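Local coordinates for A rubisco-like protein (Burkholderia fungorum, PDB 3NWR) that is of undetermined exact function but probably acts as a lyase-type enzyme of the rubisco large-chain superfamily, at residues Ala176-Cys187 with Glu210-Arg221; Val230-Asp238 with Val250-Ser261. All coordinates share one frame; numbering follows the deposited sequence.

Interaction 1 (Ala176-Cys187 with Glu210-Arg221); sequences AAETAALVRELC and ERVRAVMSEVRR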
loop_
_atom_site.group_PDB
_atom_site.type_symbol
_atom_site.label_atom_id
_atom_site.label_comp_id
_atom_site.label_asym_id
_atom_site.label_seq_id
_atom_site.Cartn_x
_atom_site.Cartn_y
_atom_site.Cartn_z
ATOM N N ALA A 176 6.476 13.264 26.667
ATOM C CA ALA A 176 6.407 14.530 25.952
ATOM C C ALA A 176 7.488 15.479 26.453
ATOM O O ALA A 176 8.164 16.126 25.663
ATOM C CB ALA A 176 5.023 15.163 26.080
ATOM N N ALA A 177 7.657 15.552 27.773
ATOM C CA ALA A 177 8.673 16.419 28.361
ATOM C C ALA A 177 10.076 15.997 27.951
ATOM O O ALA A 177 10.914 16.840 27.632
ATOM C CB ALA A 177 8.545 16.433 29.894
ATOM N N GLU A 178 10.335 14.694 27.966
ATOM C CA GLU A 178 11.650 14.192 27.583
ATOM C C GLU A 178 11.935 14.491 26.111
ATOM O O GLU A 178 13.057 14.834 25.740
ATOM C CB GLU A 178 11.764 12.695 27.867
ATOM C CG GLU A 178 11.860 12.350 29.354
ATOM C CD GLU A 178 11.740 10.862 29.621
ATOM O OE1 GLU A 178 11.089 10.157 28.824
ATOM O OE2 GLU A 178 12.289 10.394 30.642
ATOM N N THR A 179 10.905 14.375 25.277
ATOM C CA THR A 179 11.066 14.651 23.853
ATOM C C THR A 179 11.408 16.121 23.637
ATOM O O THR A 179 12.319 16.463 22.877
ATOM C CB THR A 179 9.786 14.316 23.083
ATOM O OG1 THR A 179 9.445 12.943 23.307
ATOM C CG2 THR A 179 9.981 14.539 21.572
ATOM N N ALA A 180 10.671 16.991 24.321
ATOM C CA ALA A 180 10.909 18.425 24.235
ATOM C C ALA A 180 12.322 18.810 24.680
ATOM O O ALA A 180 12.973 19.620 24.038
ATOM C CB ALA A 180 9.864 19.181 25.055
ATOM N N ALA A 181 12.792 18.218 25.774
ATOM C CA ALA A 181 14.140 18.493 26.271
ATOM C C ALA A 181 15.178 18.062 25.242
ATOM O O ALA A 181 16.168 18.757 25.005
ATOM C CB ALA A 181 14.380 17.765 27.595
ATOM N N LEU A 182 14.942 16.906 24.629
ATOM C CA LEU A 182 15.865 16.404 23.623
ATOM C C LEU A 182 15.857 17.309 22.402
ATOM O O LEU A 182 16.907 17.667 21.873
ATOM C CB LEU A 182 15.492 14.978 23.225
ATOM C CG LEU A 182 16.240 14.399 22.027
ATOM C CD1 LEU A 182 17.752 14.464 22.215
ATOM C CD2 LEU A 182 15.771 12.976 21.793
ATOM N N VAL A 183 14.667 17.684 21.949
ATOM C CA VAL A 183 14.558 18.586 20.810
ATOM C C VAL A 183 15.310 19.899 21.053
ATOM O O VAL A 183 15.969 20.415 20.158
ATOM C CB VAL A 183 13.089 18.835 20.440
ATOM C CG1 VAL A 183 12.953 20.040 19.529
ATOM C CG2 VAL A 183 12.516 17.601 19.781
ATOM N N ARG A 184 15.226 20.425 22.272
ATOM C CA ARG A 184 15.991 21.620 22.631
ATOM C C ARG A 184 17.488 21.418 22.393
ATOM O O ARG A 184 18.150 22.266 21.788
ATOM C CB ARG A 184 15.717 22.016 24.084
ATOM C CG ARG A 184 16.507 23.230 24.569
ATOM C CD ARG A 184 16.362 24.413 23.628
ATOM N NE ARG A 184 16.398 25.687 24.348
ATOM C CZ ARG A 184 16.719 26.853 23.800
ATOM N NH1 ARG A 184 17.057 26.908 22.523
ATOM N NH2 ARG A 184 16.710 27.965 24.528
ATOM N N GLU A 185 18.013 20.283 22.847
ATOM C CA GLU A 185 19.431 19.972 22.664
ATOM C C GLU A 185 19.789 19.840 21.189
ATOM O O GLU A 185 20.842 20.300 20.763
ATOM C CB GLU A 185 19.808 18.688 23.402
ATOM C CG GLU A 185 19.626 18.750 24.912
ATOM C CD GLU A 185 19.689 17.377 25.565
ATOM O OE1 GLU A 185 19.897 16.378 24.844
ATOM O OE2 GLU A 185 19.529 17.297 26.803
ATOM N N LEU A 186 18.913 19.210 20.410
ATOM C CA LEU A 186 19.166 19.038 18.982
ATOM C C LEU A 186 19.184 20.392 18.261
ATOM O O LEU A 186 20.016 20.629 17.388
ATOM C CB LEU A 186 18.127 18.094 18.354
ATOM C CG LEU A 186 18.074 16.673 18.928
ATOM C CD1 LEU A 186 16.925 15.851 18.334
ATOM C CD2 LEU A 186 19.416 15.954 18.723
ATOM N N CYS A 187 18.268 21.283 18.632
ATOM C CA CYS A 187 18.272 22.638 18.097
ATOM C C CYS A 187 19.604 23.328 18.398
ATOM O O CYS A 187 20.229 23.909 17.514
ATOM C CB CYS A 187 17.130 23.464 18.692
ATOM S SG CYS A 187 15.471 23.025 18.109
ATOM N N GLU A 210 0.117 16.426 23.485
ATOM C CA GLU A 210 1.100 16.837 24.484
ATOM C C GLU A 210 2.482 17.031 23.870
ATOM O O GLU A 210 3.195 17.967 24.215
ATOM C CB GLU A 210 1.216 15.796 25.596
ATOM C CG GLU A 210 -0.052 15.538 26.380
ATOM C CD GLU A 210 0.148 14.457 27.427
ATOM O OE1 GLU A 210 1.290 14.305 27.918
ATOM O OE2 GLU A 210 -0.834 13.759 27.757
ATOM N N ARG A 211 2.861 16.129 22.972
ATOM C CA ARG A 211 4.181 16.189 22.370
ATOM C C ARG A 211 4.349 17.450 21.522
ATOM O O ARG A 211 5.375 18.125 21.608
ATOM C CB ARG A 211 4.442 14.926 21.540
ATOM C CG ARG A 211 5.889 14.764 21.105
ATOM C CD ARG A 211 6.150 13.394 20.495
ATOM N NE ARG A 211 5.729 13.297 19.098
ATOM C CZ ARG A 211 4.635 12.668 18.678
ATOM N NH1 ARG A 211 3.804 12.099 19.550
ATOM N NH2 ARG A 211 4.356 12.627 17.379
ATOM N N VAL A 212 3.343 17.771 20.711
ATOM C CA VAL A 212 3.412 18.964 19.871
ATOM C C VAL A 212 3.524 20.222 20.724
ATOM O O VAL A 212 4.363 21.080 20.462
ATOM C CB VAL A 212 2.197 19.084 18.925
ATOM C CG1 VAL A 212 2.181 20.448 18.241
ATOM C CG2 VAL A 212 2.220 17.963 17.880
ATOM N N ARG A 213 2.672 20.327 21.742
ATOM C CA ARG A 213 2.718 21.494 22.620
ATOM C C ARG A 213 4.064 21.653 23.338
ATOM O O ARG A 213 4.636 22.747 23.361
ATOM C CB ARG A 213 1.565 21.456 23.626
ATOM C CG ARG A 213 0.193 21.538 22.997
ATOM C CD ARG A 213 -0.878 21.549 24.079
ATOM N NE ARG A 213 -2.178 21.931 23.540
ATOM C CZ ARG A 213 -3.143 21.069 23.245
ATOM N NH1 ARG A 213 -2.955 19.776 23.444
ATOM N NH2 ARG A 213 -4.298 21.500 22.757
ATOM N N ALA A 214 4.584 20.571 23.910
ATOM C CA ALA A 214 5.848 20.657 24.643
ATOM C C ALA A 214 7.016 20.959 23.718
ATOM O O ALA A 214 7.840 21.823 24.002
ATOM C CB ALA A 214 6.115 19.380 25.419
ATOM N N VAL A 215 7.086 20.239 22.606
ATOM C CA VAL A 215 8.173 20.443 21.657
ATOM C C VAL A 215 8.171 21.844 21.047
ATOM O O VAL A 215 9.220 22.487 20.950
ATOM C CB VAL A 215 8.157 19.370 20.540
ATOM C CG1 VAL A 215 9.117 19.736 19.421
ATOM C CG2 VAL A 215 8.500 18.002 21.117
ATOM N N MET A 216 7.006 22.326 20.629
ATOM C CA MET A 216 6.960 23.637 19.996
ATOM C C MET A 216 7.322 24.760 20.966
ATOM O O MET A 216 7.867 25.780 20.556
ATOM C CB MET A 216 5.611 23.903 19.324
ATOM C CG MET A 216 5.409 23.146 18.003
ATOM S SD MET A 216 6.798 23.317 16.858
ATOM C CE MET A 216 6.911 25.112 16.760
ATOM N N SER A 217 7.026 24.572 22.248
ATOM C CA SER A 217 7.455 25.555 23.241
ATOM C C SER A 217 8.963 25.758 23.184
ATOM O O SER A 217 9.447 26.891 23.174
ATOM C CB SER A 217 7.046 25.134 24.649
ATOM O OG SER A 217 7.432 26.129 25.579
ATOM N N GLU A 218 9.700 24.652 23.148
ATOM C CA GLU A 218 11.151 24.704 23.050
ATOM C C GLU A 218 11.613 25.272 21.716
ATOM O O GLU A 218 12.532 26.081 21.668
ATOM C CB GLU A 218 11.763 23.319 23.283
ATOM C CG GLU A 218 11.601 22.809 24.707
ATOM C CD GLU A 218 12.516 23.517 25.692
ATOM O OE1 GLU A 218 13.344 24.350 25.265
ATOM O OE2 GLU A 218 12.405 23.229 26.899
ATOM N N VAL A 219 10.970 24.859 20.630
ATOM C CA VAL A 219 11.369 25.302 19.304
ATOM C C VAL A 219 11.166 26.808 19.138
ATOM O O VAL A 219 12.027 27.498 18.598
ATOM C CB VAL A 219 10.623 24.508 18.212
ATOM C CG1 VAL A 219 10.935 25.051 16.831
ATOM C CG2 VAL A 219 10.996 23.033 18.311
ATOM N N ARG A 220 10.030 27.309 19.619
ATOM C CA ARG A 220 9.735 28.743 19.558
ATOM C C ARG A 220 10.752 29.537 20.372
ATOM O O ARG A 220 11.287 30.545 19.909
ATOM C CB ARG A 220 8.308 29.033 20.053
ATOM C CG ARG A 220 7.189 28.489 19.142
ATOM C CD ARG A 220 5.776 28.957 19.566
ATOM N NE ARG A 220 5.471 28.668 20.968
ATOM C CZ ARG A 220 4.738 27.643 21.402
ATOM N NH1 ARG A 220 4.192 26.782 20.550
ATOM N NH2 ARG A 220 4.529 27.486 22.705
ATOM N N ARG A 221 11.035 29.071 21.580
ATOM C CA ARG A 221 12.003 29.756 22.424
ATOM C C ARG A 221 13.399 29.705 21.807
ATOM O O ARG A 221 14.164 30.666 21.902
ATOM C CB ARG A 221 12.033 29.168 23.828
ATOM C CG ARG A 221 12.971 29.946 24.728
ATOM C CD ARG A 221 13.183 29.309 26.086
ATOM N NE ARG A 221 14.460 29.733 26.659
ATOM C CZ ARG A 221 14.921 29.326 27.834
ATOM N NH1 ARG A 221 14.205 28.488 28.569
ATOM N NH2 ARG A 221 16.093 29.753 28.269
HETATM O O HOH W 1 3.953 12.515 27.928
#
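Ala180 presses its CB against the backbone of helix 210-221, 3.5 Å from Ala214 O, and the CB atoms of Ala180 and Ala214 meet at 3.8 Å. Ala176 does the same one turn earlier, with its CB over the carbonyl of Glu210. These small residues let the two helix axes approach to 8.1 Å, at an angle of 26° with both helices running in the same N-to-C sense. On the buried side the contact is made by branched side chains. Val183 and Val215 cross at about a right angle, CG1 against CG1. The same Val183 CG1 also touches Val219 CG2 at 3.8 Å. Thr179 turns its methyl CG2 to Val215 CG2, while its OG1, anti to the carbonyl carbon, bonds back to Ser175 O. On the other side Glu218 bends at chi2 (-74°) and lays CG against Ala180 O. Glu218 OE1 reaches Arg184 NE at 3.5 Å, a long salt bridge with the two planes 43° apart. The stronger polar partner of Arg184 is Glu188, whose OE2 makes a salt bridge with Arg184 NH1. Arg184 NH2 lies over one face of the Arg221 guanidinium, 3.6 Å from Arg221 NE; the nearby carboxylates probably offset this like-charge approach. A water joins Ala176 N to Glu210 OE1. Near-parallel neighbouring helices of this kind form the outer layer of the TIM barrel, here in the rubisco-type catalytic domain.

Interaction 2 (Val230-Asp238 with Val250-Ser261); sequences VMVAFNITD and VEREGGSCVMAS
Asn235 OD1 is gripped twice by Thr237, and Met259 O, another acceptor, is 3.5 Å from Asn235 OD1 without bonding. Thr237 OG1 donates to Asn235 OD1 at 2.6 Å, in the carbonyl plane and on a lone pair. Thr237 N also donates, from above that plane, which makes an Asx turn. Thr237 OG1 in turn accepts from Ser261 N at 2.8 Å. The strands run parallel. Met259 N gives a nearly straight bond to Phe234 O (2.8 Å, 174°), and Ile236 N binds Met259 O at 3.0 Å. The extended Met259 chain crosses Asn235 obliquely, CE near Asn235 CG. On the other face, Ile236 CG1 sits between the backbone N and the carbonyl carbon (chi1 64°), which carries Ile236 CD1 to Val258 CB at 3.6 Å. Phe234 turns CD2 to both methyls of Val250. A water donates to Val232 O and accepts from Ser256 N. Another accepts from Asn235 ND2 and also bonds Ser261 OG. Cys200 O and Asn286 ND2 are the outside partners of these two atoms. This is a beta-alpha-beta unit of the TIM barrel. The network probably holds the C-terminal strand ends, the side where TIM barrels keep their active sites, in place.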
loop_
_atom_site.group_PDB
_atom_site.type_symbol
_atom_site.label_atom_id
_atom_site.label_comp_id
_atom_site.label_asym_id
_atom_site.label_seq_id
_atom_site.Cartn_x
_atom_site.Cartn_y
_atom_site.Cartn_z
ATOM N N VAL A 230 13.841 26.133 13.332
ATOM C CA VAL A 230 14.073 24.700 13.151
ATOM C C VAL A 230 12.738 24.052 12.812
ATOM O O VAL A 230 11.758 24.211 13.540
ATOM C CB VAL A 230 14.661 24.037 14.408
ATOM C CG1 VAL A 230 14.826 22.531 14.201
ATOM C CG2 VAL A 230 16.005 24.665 14.761
ATOM N N MET A 231 12.702 23.347 11.688
ATOM C CA MET A 231 11.491 22.674 11.234
ATOM C C MET A 231 11.355 21.308 11.898
ATOM O O MET A 231 12.253 20.468 11.808
ATOM C CB MET A 231 11.527 22.508 9.716
ATOM C CG MET A 231 10.374 21.676 9.162
ATOM S SD MET A 231 10.331 21.623 7.363
ATOM C CE MET A 231 9.972 23.344 6.973
ATOM N N VAL A 232 10.228 21.082 12.569
ATOM C CA VAL A 232 9.965 19.795 13.188
ATOM C C VAL A 232 8.853 19.094 12.422
ATOM O O VAL A 232 7.737 19.619 12.289
ATOM C CB VAL A 232 9.566 19.928 14.676
ATOM C CG1 VAL A 232 9.235 18.542 15.268
ATOM C CG2 VAL A 232 10.689 20.593 15.472
ATOM N N ALA A 233 9.178 17.921 11.891
ATOM C CA ALA A 233 8.183 17.112 11.208
ATOM C C ALA A 233 7.526 16.215 12.242
ATOM O O ALA A 233 8.060 15.165 12.604
ATOM C CB ALA A 233 8.829 16.285 10.094
ATOM N N PHE A 234 6.381 16.658 12.754
ATOM C CA PHE A 234 5.601 15.850 13.684
ATOM C C PHE A 234 4.878 14.762 12.922
ATOM O O PHE A 234 4.164 15.046 11.951
ATOM C CB PHE A 234 4.567 16.719 14.403
ATOM C CG PHE A 234 5.176 17.714 15.339
ATOM C CD1 PHE A 234 5.675 17.304 16.566
ATOM C CD2 PHE A 234 5.260 19.052 14.991
ATOM C CE1 PHE A 234 6.244 18.225 17.448
ATOM C CE2 PHE A 234 5.838 19.984 15.867
ATOM C CZ PHE A 234 6.330 19.567 17.093
ATOM N N ASN A 235 5.043 13.520 13.371
ATOM C CA ASN A 235 4.350 12.405 12.746
ATOM C C ASN A 235 2.883 12.354 13.180
ATOM O O ASN A 235 2.565 11.930 14.295
ATOM C CB ASN A 235 5.058 11.090 13.075
ATOM C CG ASN A 235 4.442 9.910 12.345
ATOM O OD1 ASN A 235 3.613 10.091 11.457
ATOM N ND2 ASN A 235 4.857 8.698 12.707
ATOM N N ILE A 236 2.000 12.795 12.294
ATOM C CA ILE A 236 0.580 12.868 12.613
ATOM C C ILE A 236 -0.210 11.702 12.037
ATOM O O ILE A 236 -1.438 11.675 12.146
ATOM C CB ILE A 236 -0.062 14.183 12.127
ATOM C CG1 ILE A 236 -0.013 14.261 10.599
ATOM C CG2 ILE A 236 0.627 15.395 12.777
ATOM C CD1 ILE A 236 -0.855 15.398 10.003
ATOM N N THR A 237 0.496 10.742 11.439
ATOM C CA THR A 237 -0.133 9.532 10.890
ATOM C C THR A 237 -1.244 9.021 11.803
ATOM O O THR A 237 -0.994 8.734 12.980
ATOM C CB THR A 237 0.899 8.402 10.719
ATOM O OG1 THR A 237 1.961 8.839 9.857
ATOM C CG2 THR A 237 0.238 7.149 10.126
ATOM N N ASP A 238 -2.456 8.906 11.261
ATOM C CA ASP A 238 -3.632 8.494 12.028
ATOM C C ASP A 238 -4.797 8.358 11.064
ATOM O O ASP A 238 -4.679 8.624 9.864
ATOM C CB ASP A 238 -3.984 9.566 13.073
ATOM C CG ASP A 238 -4.611 8.999 14.341
ATOM O OD1 ASP A 238 -5.290 7.953 14.296
ATOM O OD2 ASP A 238 -4.437 9.635 15.401
ATOM N N VAL A 250 -0.792 21.393 15.125
ATOM C CA VAL A 250 0.584 21.733 14.786
ATOM C C VAL A 250 0.649 23.173 14.292
ATOM O O VAL A 250 1.532 23.933 14.698
ATOM C CB VAL A 250 1.195 20.744 13.756
ATOM C CG1 VAL A 250 2.563 21.235 13.268
ATOM C CG2 VAL A 250 1.344 19.363 14.381
ATOM N N GLU A 251 -0.289 23.559 13.434
ATOM C CA GLU A 251 -0.307 24.930 12.926
ATOM C C GLU A 251 -0.550 25.944 14.041
ATOM O O GLU A 251 0.134 26.975 14.118
ATOM C CB GLU A 251 -1.345 25.102 11.813
ATOM C CG GLU A 251 -1.407 26.516 11.261
ATOM C CD GLU A 251 -2.377 26.660 10.108
ATOM O OE1 GLU A 251 -3.023 25.657 9.722
ATOM O OE2 GLU A 251 -2.496 27.788 9.581
ATOM N N ARG A 252 -1.519 25.655 14.906
ATOM C CA ARG A 252 -1.842 26.573 15.999
ATOM C C ARG A 252 -0.656 26.792 16.930
ATOM O O ARG A 252 -0.471 27.883 17.486
ATOM C CB ARG A 252 -3.040 26.052 16.793
ATOM C CG ARG A 252 -4.376 26.313 16.127
ATOM C CD ARG A 252 -5.525 26.158 17.122
ATOM N NE ARG A 252 -5.535 24.841 17.754
ATOM C CZ ARG A 252 -6.106 23.763 17.221
ATOM N NH1 ARG A 252 -6.713 23.845 16.045
ATOM N NH2 ARG A 252 -6.072 22.606 17.865
ATOM N N GLU A 253 0.154 25.752 17.095
ATOM C CA GLU A 253 1.312 25.800 17.977
ATOM C C GLU A 253 2.556 26.367 17.290
ATOM O O GLU A 253 3.640 26.351 17.862
ATOM C CB GLU A 253 1.582 24.413 18.556
ATOM C CG GLU A 253 0.497 23.954 19.516
ATOM C CD GLU A 253 0.525 24.723 20.827
ATOM O OE1 GLU A 253 1.631 25.072 21.283
ATOM O OE2 GLU A 253 -0.555 24.968 21.399
ATOM N N GLY A 254 2.383 26.889 16.076
ATOM C CA GLY A 254 3.471 27.549 15.370
ATOM C C GLY A 254 4.376 26.646 14.557
ATOM O O GLY A 254 5.468 27.050 14.145
ATOM N N GLY A 255 3.930 25.416 14.325
ATOM C CA GLY A 255 4.713 24.476 13.536
ATOM C C GLY A 255 4.699 24.813 12.060
ATOM O O GLY A 255 3.960 25.687 11.613
ATOM N N SER A 256 5.525 24.110 11.294
ATOM C CA SER A 256 5.624 24.367 9.865
ATOM C C SER A 256 5.510 23.107 9.024
ATOM O O SER A 256 5.463 23.184 7.800
ATOM C CB SER A 256 6.960 25.043 9.547
ATOM O OG SER A 256 8.046 24.212 9.945
ATOM N N CYS A 257 5.448 21.955 9.683
ATOM C CA CYS A 257 5.574 20.697 8.963
ATOM C C CYS A 257 4.848 19.565 9.687
ATOM O O CYS A 257 4.890 19.485 10.918
ATOM C CB CYS A 257 7.067 20.357 8.818
ATOM S SG CYS A 257 7.426 18.819 7.916
ATOM N N VAL A 258 4.192 18.704 8.912
ATOM C CA VAL A 258 3.677 17.432 9.409
ATOM C C VAL A 258 4.200 16.286 8.545
ATOM O O VAL A 258 4.389 16.436 7.338
ATOM C CB VAL A 258 2.140 17.392 9.463
ATOM C CG1 VAL A 258 1.631 18.365 10.528
ATOM C CG2 VAL A 258 1.551 17.722 8.101
ATOM N N MET A 259 4.432 15.151 9.189
ATOM C CA MET A 259 4.915 13.945 8.532
ATOM C C MET A 259 3.790 12.917 8.531
ATOM O O MET A 259 2.988 12.866 9.463
ATOM C CB MET A 259 6.106 13.410 9.323
ATOM C CG MET A 259 6.436 11.945 9.121
ATOM S SD MET A 259 7.811 11.568 10.237
ATOM C CE MET A 259 7.761 9.776 10.212
ATOM N N ALA A 260 3.723 12.107 7.480
ATOM C CA ALA A 260 2.728 11.032 7.389
ATOM C C ALA A 260 3.331 9.798 6.740
ATOM O O ALA A 260 4.120 9.917 5.802
ATOM C CB ALA A 260 1.493 11.503 6.601
ATOM N N SER A 261 2.966 8.624 7.249
ATOM C CA SER A 261 3.359 7.355 6.639
ATOM C C SER A 261 2.443 7.114 5.451
ATOM O O SER A 261 1.366 6.518 5.575
ATOM C CB SER A 261 3.250 6.220 7.651
ATOM O OG SER A 261 4.203 6.406 8.680
HETATM O O HOH W 2 6.310 21.750 12.854
HETATM O O HOH W 3 3.409 6.272 11.394
#

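How the interactions relate
Both contacts are largely buried in the catalytic domain, but they belong to different layers. Interaction 1 joins two outer helices without a direct hydrogen bond. It relies on small and branched side chains, with charged groups along one margin. Interaction 2 joins neighbouring barrel strands, the first and last elements of a beta-alpha-beta unit, and relies on backbone bonds and a polar turn. Helix 208-226 leads on to strand 233-235 and covers it: Val215 and Met216 pack on Phe234. At the other end Arg220 NH1 makes a salt bridge to Glu253 OE1 (3.2 Å). Thr237 of interaction 2 also reaches Asn106 of the second subunit, so its strand end borders the dimer interface.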